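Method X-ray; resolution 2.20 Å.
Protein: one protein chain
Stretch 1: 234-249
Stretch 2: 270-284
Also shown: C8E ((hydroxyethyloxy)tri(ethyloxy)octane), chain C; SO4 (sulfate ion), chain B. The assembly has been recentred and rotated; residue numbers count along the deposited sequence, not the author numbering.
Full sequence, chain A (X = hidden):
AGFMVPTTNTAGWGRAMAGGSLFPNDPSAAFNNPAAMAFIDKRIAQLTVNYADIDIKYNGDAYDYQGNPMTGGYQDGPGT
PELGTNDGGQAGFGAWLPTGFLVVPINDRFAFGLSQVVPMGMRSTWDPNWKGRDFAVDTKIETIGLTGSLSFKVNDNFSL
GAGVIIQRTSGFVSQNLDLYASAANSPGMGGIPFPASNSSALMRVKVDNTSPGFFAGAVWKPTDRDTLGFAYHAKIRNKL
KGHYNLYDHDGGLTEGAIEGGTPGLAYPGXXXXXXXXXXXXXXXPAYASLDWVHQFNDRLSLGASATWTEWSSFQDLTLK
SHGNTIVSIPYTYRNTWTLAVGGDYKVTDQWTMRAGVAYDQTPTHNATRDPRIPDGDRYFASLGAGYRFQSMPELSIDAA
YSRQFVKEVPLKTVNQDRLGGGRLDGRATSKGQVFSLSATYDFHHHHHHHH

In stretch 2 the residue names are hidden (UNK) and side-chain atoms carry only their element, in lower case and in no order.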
# COMPACT_ATOMS: atom_id res chain seq x y z
N ALA A 234 4.22 11.48 -10.63
CA ALA A 234 5.61 11.51 -10.22
C ALA A 234 5.78 10.96 -8.81
O ALA A 234 4.84 10.96 -8.01
CB ALA A 234 6.15 12.95 -10.29
N LYS A 235 6.98 10.47 -8.52
CA LYS A 235 7.28 9.94 -7.20
C LYS A 235 7.12 11.07 -6.20
O LYS A 235 7.46 12.22 -6.49
CB LYS A 235 8.72 9.41 -7.14
CG LYS A 235 9.15 8.99 -5.75
CD LYS A 235 10.46 8.23 -5.80
CE LYS A 235 11.59 9.11 -6.27
NZ LYS A 235 12.82 8.31 -6.48
N ILE A 236 6.61 10.75 -5.01
CA ILE A 236 6.43 11.76 -3.99
C ILE A 236 7.44 11.56 -2.87
O ILE A 236 7.38 10.57 -2.13
CB ILE A 236 4.99 11.71 -3.40
CG1 ILE A 236 3.96 11.83 -4.53
CG2 ILE A 236 4.80 12.83 -2.39
CD1 ILE A 236 2.51 11.82 -4.04
N ARG A 237 8.40 12.49 -2.77
CA ARG A 237 9.41 12.44 -1.73
C ARG A 237 8.65 12.46 -0.41
O ARG A 237 7.81 13.33 -0.18
CB ARG A 237 10.34 13.65 -1.84
CG ARG A 237 11.12 13.69 -3.14
CD ARG A 237 12.61 13.49 -2.90
NE ARG A 237 12.96 12.09 -2.68
CZ ARG A 237 14.09 11.70 -2.08
NH1 ARG A 237 14.96 12.60 -1.64
NH2 ARG A 237 14.34 10.40 -1.93
N ASN A 238 8.96 11.50 0.45
CA ASN A 238 8.21 11.37 1.69
C ASN A 238 9.07 10.84 2.85
O ASN A 238 9.20 9.63 3.05
CB ASN A 238 7.04 10.43 1.38
CG ASN A 238 5.99 10.39 2.47
OD1 ASN A 238 5.78 11.36 3.20
ND2 ASN A 238 5.30 9.26 2.56
N LYS A 239 9.66 11.77 3.60
CA LYS A 239 10.49 11.42 4.74
C LYS A 239 9.63 11.44 6.00
O LYS A 239 9.25 12.51 6.48
CB LYS A 239 11.64 12.41 4.89
CG LYS A 239 12.54 12.17 6.09
CD LYS A 239 13.72 13.14 6.05
CE LYS A 239 14.64 12.97 7.25
NZ LYS A 239 15.79 13.92 7.17
N LEU A 240 9.30 10.25 6.50
CA LEU A 240 8.48 10.13 7.70
C LEU A 240 9.28 10.49 8.94
O LEU A 240 10.45 10.13 9.07
CB LEU A 240 7.94 8.69 7.81
CG LEU A 240 6.77 8.27 6.90
CD1 LEU A 240 6.90 8.86 5.52
CD2 LEU A 240 6.72 6.75 6.84
N LYS A 241 8.64 11.22 9.85
CA LYS A 241 9.30 11.64 11.07
C LYS A 241 8.42 11.33 12.27
O LYS A 241 7.19 11.40 12.18
CB LYS A 241 9.59 13.15 11.01
CG LYS A 241 10.40 13.54 9.78
CD LYS A 241 10.59 15.04 9.71
CE LYS A 241 10.90 15.48 8.28
NZ LYS A 241 9.78 15.13 7.34
N GLY A 242 9.06 11.00 13.38
CA GLY A 242 8.35 10.66 14.59
C GLY A 242 9.30 10.19 15.68
O GLY A 242 10.29 10.86 15.99
N HIS A 243 9.01 9.02 16.26
CA HIS A 243 9.82 8.48 17.35
C HIS A 243 9.85 6.96 17.32
O HIS A 243 9.10 6.33 16.58
CB HIS A 243 9.23 8.89 18.71
CG HIS A 243 8.91 10.35 18.81
ND1 HIS A 243 9.82 11.28 19.26
CD2 HIS A 243 7.80 11.04 18.47
CE1 HIS A 243 9.29 12.49 19.19
NE2 HIS A 243 8.06 12.37 18.71
N TYR A 244 10.72 6.39 18.14
CA TYR A 244 10.81 4.94 18.29
C TYR A 244 11.06 4.73 19.77
O TYR A 244 11.63 5.59 20.44
CB TYR A 244 11.98 4.34 17.46
CG TYR A 244 13.35 4.43 18.10
CD1 TYR A 244 13.70 3.63 19.19
CD2 TYR A 244 14.32 5.31 17.60
CE1 TYR A 244 14.97 3.71 19.77
CE2 TYR A 244 15.59 5.40 18.18
CZ TYR A 244 15.91 4.60 19.26
OH TYR A 244 17.17 4.69 19.82
N ASN A 245 10.59 3.61 20.29
CA ASN A 245 10.79 3.29 21.69
C ASN A 245 10.84 1.78 21.78
O ASN A 245 10.34 1.08 20.89
CB ASN A 245 9.66 3.87 22.56
CG ASN A 245 8.37 3.09 22.46
OD1 ASN A 245 8.24 2.01 23.03
ND2 ASN A 245 7.41 3.63 21.73
N LEU A 246 11.48 1.28 22.83
CA LEU A 246 11.59 -0.15 23.01
C LEU A 246 10.80 -0.51 24.25
O LEU A 246 11.03 0.06 25.32
CB LEU A 246 13.05 -0.56 23.21
CG LEU A 246 14.05 -0.34 22.07
CD1 LEU A 246 14.04 1.10 21.63
CD2 LEU A 246 15.44 -0.72 22.55
N TYR A 247 9.86 -1.44 24.11
CA TYR A 247 9.08 -1.88 25.25
C TYR A 247 9.68 -3.20 25.70
O TYR A 247 9.36 -4.26 25.15
CB TYR A 247 7.60 -2.08 24.87
CG TYR A 247 6.87 -2.97 25.86
CD1 TYR A 247 7.02 -2.79 27.23
CD2 TYR A 247 6.06 -4.02 25.42
CE1 TYR A 247 6.40 -3.64 28.15
CE2 TYR A 247 5.44 -4.87 26.33
CZ TYR A 247 5.62 -4.68 27.69
OH TYR A 247 5.05 -5.55 28.59
N ASP A 248 10.56 -3.14 26.69
CA ASP A 248 11.21 -4.34 27.20
C ASP A 248 10.34 -5.16 28.15
O ASP A 248 9.63 -4.61 28.98
CB ASP A 248 12.51 -3.97 27.92
CG ASP A 248 12.28 -3.03 29.10
OD1 ASP A 248 12.76 -3.33 30.21
OD2 ASP A 248 11.62 -1.98 28.91
N HIS A 249 10.41 -6.48 28.01
CA HIS A 249 9.68 -7.43 28.85
C HIS A 249 10.71 -8.54 28.98
O HIS A 249 10.48 -9.71 28.67
CB HIS A 249 8.39 -7.90 28.16
CG HIS A 249 8.55 -8.18 26.70
ND1 HIS A 249 8.62 -9.46 26.19
CD2 HIS A 249 8.62 -7.35 25.63
CE1 HIS A 249 8.71 -9.41 24.87
NE2 HIS A 249 8.71 -8.14 24.51
N UNK A 270 26.61 2.85 16.31
CA UNK A 270 25.22 2.69 16.67
C UNK A 270 24.91 3.40 17.98
O UNK A 270 25.61 3.23 18.98
c UNK A 270 23.29 -0.64 17.47
c UNK A 270 22.40 1.46 16.45
c UNK A 270 23.47 0.87 17.36
c UNK A 270 24.87 1.20 16.81
N UNK A 271 23.86 4.22 17.96
CA UNK A 271 23.44 4.94 19.15
C UNK A 271 22.00 4.55 19.48
O UNK A 271 21.06 5.29 19.16
o UNK A 271 23.08 6.96 21.26
o UNK A 271 21.96 8.08 19.74
c UNK A 271 22.81 7.22 20.07
c UNK A 271 23.53 6.45 18.96
N UNK A 272 21.83 3.39 20.10
CA UNK A 272 20.51 2.91 20.45
C UNK A 272 20.12 3.30 21.88
O UNK A 272 20.93 3.18 22.81
c UNK A 272 19.22 -0.77 20.58
c UNK A 272 18.10 1.18 19.47
c UNK A 272 20.45 1.39 20.29
c UNK A 272 19.08 0.75 20.56
N UNK A 273 18.89 3.75 22.05
CA UNK A 273 18.39 4.17 23.36
C UNK A 273 17.04 3.51 23.62
O UNK A 273 16.52 2.80 22.76
n UNK A 273 20.47 8.65 22.47
n UNK A 273 19.39 10.69 22.30
c UNK A 273 19.53 6.43 23.04
c UNK A 273 18.25 5.69 23.41
n UNK A 273 21.64 10.54 21.83
c UNK A 273 19.27 7.92 22.88
c UNK A 273 20.50 9.96 22.20
N UNK A 274 16.47 3.74 24.80
CA UNK A 274 15.17 3.15 25.11
C UNK A 274 14.07 3.87 24.35
O UNK A 274 12.96 3.36 24.22
c UNK A 274 14.06 0.01 27.51
c UNK A 274 14.90 3.20 26.62
c UNK A 274 15.75 2.23 27.44
s UNK A 274 15.64 0.51 26.83
N UNK A 275 14.40 5.04 23.83
CA UNK A 275 13.46 5.84 23.07
C UNK A 275 14.13 7.09 22.52
O UNK A 275 15.02 7.63 23.17
N UNK A 276 13.73 7.54 21.34
CA UNK A 276 14.32 8.73 20.75
C UNK A 276 13.52 9.15 19.53
O UNK A 276 12.65 8.42 19.08
c UNK A 276 15.78 8.45 20.36
N UNK A 277 13.82 10.33 18.99
CA UNK A 277 13.12 10.80 17.80
C UNK A 277 13.63 9.94 16.64
O UNK A 277 14.67 9.29 16.77
o UNK A 277 14.83 12.47 17.39
c UNK A 277 13.44 12.28 17.56
N UNK A 278 12.92 9.92 15.52
CA UNK A 278 13.33 9.08 14.40
C UNK A 278 12.75 9.50 13.06
O UNK A 278 11.81 10.29 13.00
c UNK A 278 12.92 7.64 14.69
N UNK A 279 13.30 8.95 11.99
CA UNK A 279 12.82 9.23 10.64
C UNK A 279 13.03 8.00 9.76
O UNK A 279 13.79 7.10 10.11
o UNK A 279 14.91 10.11 9.77
c UNK A 279 13.56 10.43 10.04
N UNK A 280 12.34 7.97 8.63
CA UNK A 280 12.45 6.88 7.69
C UNK A 280 11.82 7.32 6.37
O UNK A 280 10.65 7.72 6.35
c UNK A 280 11.72 5.64 8.23
N UNK A 281 12.59 7.28 5.29
CA UNK A 281 12.06 7.67 3.99
C UNK A 281 11.14 6.57 3.49
O UNK A 281 11.41 5.38 3.68
c UNK A 281 13.46 11.48 1.16
c UNK A 281 14.12 9.01 3.19
n UNK A 281 14.16 12.23 2.02
n UNK A 281 12.51 12.03 0.42
c UNK A 281 13.18 7.84 2.95
n UNK A 281 13.71 10.18 1.06
c UNK A 281 14.71 9.48 1.86
N UNK A 282 10.04 6.97 2.85
CA UNK A 282 9.07 6.04 2.30
C UNK A 282 8.40 6.78 1.15
O UNK A 282 7.21 7.09 1.20
c UNK A 282 8.05 5.63 3.37
c UNK A 282 8.15 3.14 3.09
c UNK A 282 6.35 4.43 1.99
c UNK A 282 7.23 4.34 3.21
N UNK A 283 9.18 7.08 0.11
CA UNK A 283 8.67 7.80 -1.05
C UNK A 283 7.55 7.03 -1.74
O UNK A 283 7.64 5.81 -1.92
o UNK A 283 11.97 8.99 -2.14
o UNK A 283 10.67 9.65 -0.49
c UNK A 283 9.78 8.06 -2.06
c UNK A 283 10.88 8.96 -1.52
N UNK A 284 6.51 7.74 -2.14
CA UNK A 284 5.40 7.12 -2.85
C UNK A 284 5.91 6.96 -4.28
O UNK A 284 6.21 7.94 -4.95
c UNK A 284 2.58 9.20 -1.18
c UNK A 284 2.98 7.30 -3.50
c UNK A 284 3.79 8.31 -1.35
c UNK A 284 4.15 8.01 -2.81
C1 C8E C . 17.13 -1.92 15.53
C2 C8E C . 18.53 -2.26 15.75
C3 C8E C . 18.79 -2.86 17.05
C4 C8E C . 20.23 -3.00 17.18
C5 C8E C . 20.52 -3.81 18.38
C6 C8E C . 21.93 -4.07 18.48
C7 C8E C . 22.00 -4.62 19.82
C8 C8E C . 23.41 -4.89 20.12
O9 C8E C . 23.97 -5.48 21.28
C10 C8E C . 23.78 -4.88 22.54
C11 C8E C . 24.53 -5.75 23.49
O12 C8E C . 23.65 -6.40 24.43
C13 C8E C . 24.31 -7.42 25.22
C14 C8E C . 23.67 -8.27 26.36
O15 C8E C . 22.28 -8.43 26.81
C16 C8E C . 21.97 -7.47 27.82
C17 C8E C . 22.24 -7.91 29.27
O18 C8E C . 22.57 -6.99 30.33
C19 C8E C . 24.00 -6.77 30.46
C20 C8E C . 24.62 -5.54 31.22
O21 C8E C . 25.97 -5.17 30.92
S SO4 B . 17.35 10.80 4.12
O1 SO4 B . 18.69 11.32 3.80
O2 SO4 B . 17.18 9.47 3.50
O3 SO4 B . 16.34 11.73 3.57
O4 SO4 B . 17.18 10.68 5.58
O HOH W 1 18.53 7.00 19.09

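Position 270 carries four carbons forked at the second, out of reach of stretch 1 and packed near the detergent tail; it is Leu270. At 271 two carbons end in two oxygens, a carboxylate, hence Asp271, whose backbone O accepts a hydrogen bond from a water that also binds Tyr244 OH. Position 272 again has four carbons forked at the second, one branch end lying 4.3 Å from Leu246 CD2, and is Leu272.

Three carbons, a nitrogen and a carbon bearing two more nitrogens mark 273 as Arg273. Its backbone N donates to Tyr244 OH (3.0 Å), while its guanidinium forms a salt bridge with Asp271. At 274 the unbranched chain of two carbons, a sulfur and a carbon is methionine; Met274 bends back so that CE comes within 3.4 Å of Asp248 OD2, and its backbone O accepts from Leu246 N (2.9 Å).

Position 275 has no side-chain atoms and is Gly275, with its CA 3.9 Å from Asn245 CA. A single carbon at 276, 3.8 Å from Tyr244 CE2, identifies Ala276. One carbon and one oxygen at 277 could be only serine; CB of Ser277 lies 4.1 Å from His243 ND1. The lone carbon at 278 sits 4.0 Å from Tyr244 CD2, at the ring edge, giving Ala278. Carbon plus oxygen recurs at 279, the oxygen 3.8 Å from Lys239 CE: Ser279. Position 280, one carbon on the same face as Leu240, is Ala280.

At 281, three carbons lead to a nitrogen and a carbon with two further nitrogens, a second guanidinium, so this is Arg281, with Lys239 CB over one face and Arg237 CZ over the other; NH1 binds the sulfate. Four carbons forked at the second make 282 Leu282, whose CB meets Leu240 CD2 at 3.9 Å. The carboxylate at 283, two carbons with two oxygens, belongs to Asp283: OD1 accepts from Asn238 N (2.7 Å). Finally, four carbons forked at the first, with one two-carbon arm, give Ile284, its CB 3.8 Å from Ile236 CB.

The contact is an antiparallel strand pairing. Reciprocal backbone hydrogen bonds join Leu240 to Ala280, Gly242 to Ala278 and Tyr244 to Ala276, and the Tyr244 ring packs against Ala276 and Ala278, its CE2 3.8 Å from Ala276 CB and its CD2 4.0 Å from Ala278 CB. At the other end, the guanidiniums of Arg237 and Arg281 stack 3.3 Å apart between centres despite their like charge. Asp283 offsets that charge, bridging to Arg237 through OD2 and to Arg281 through OD1.

Stretch 2, residues 270-284: LDLRMGASASARLDI
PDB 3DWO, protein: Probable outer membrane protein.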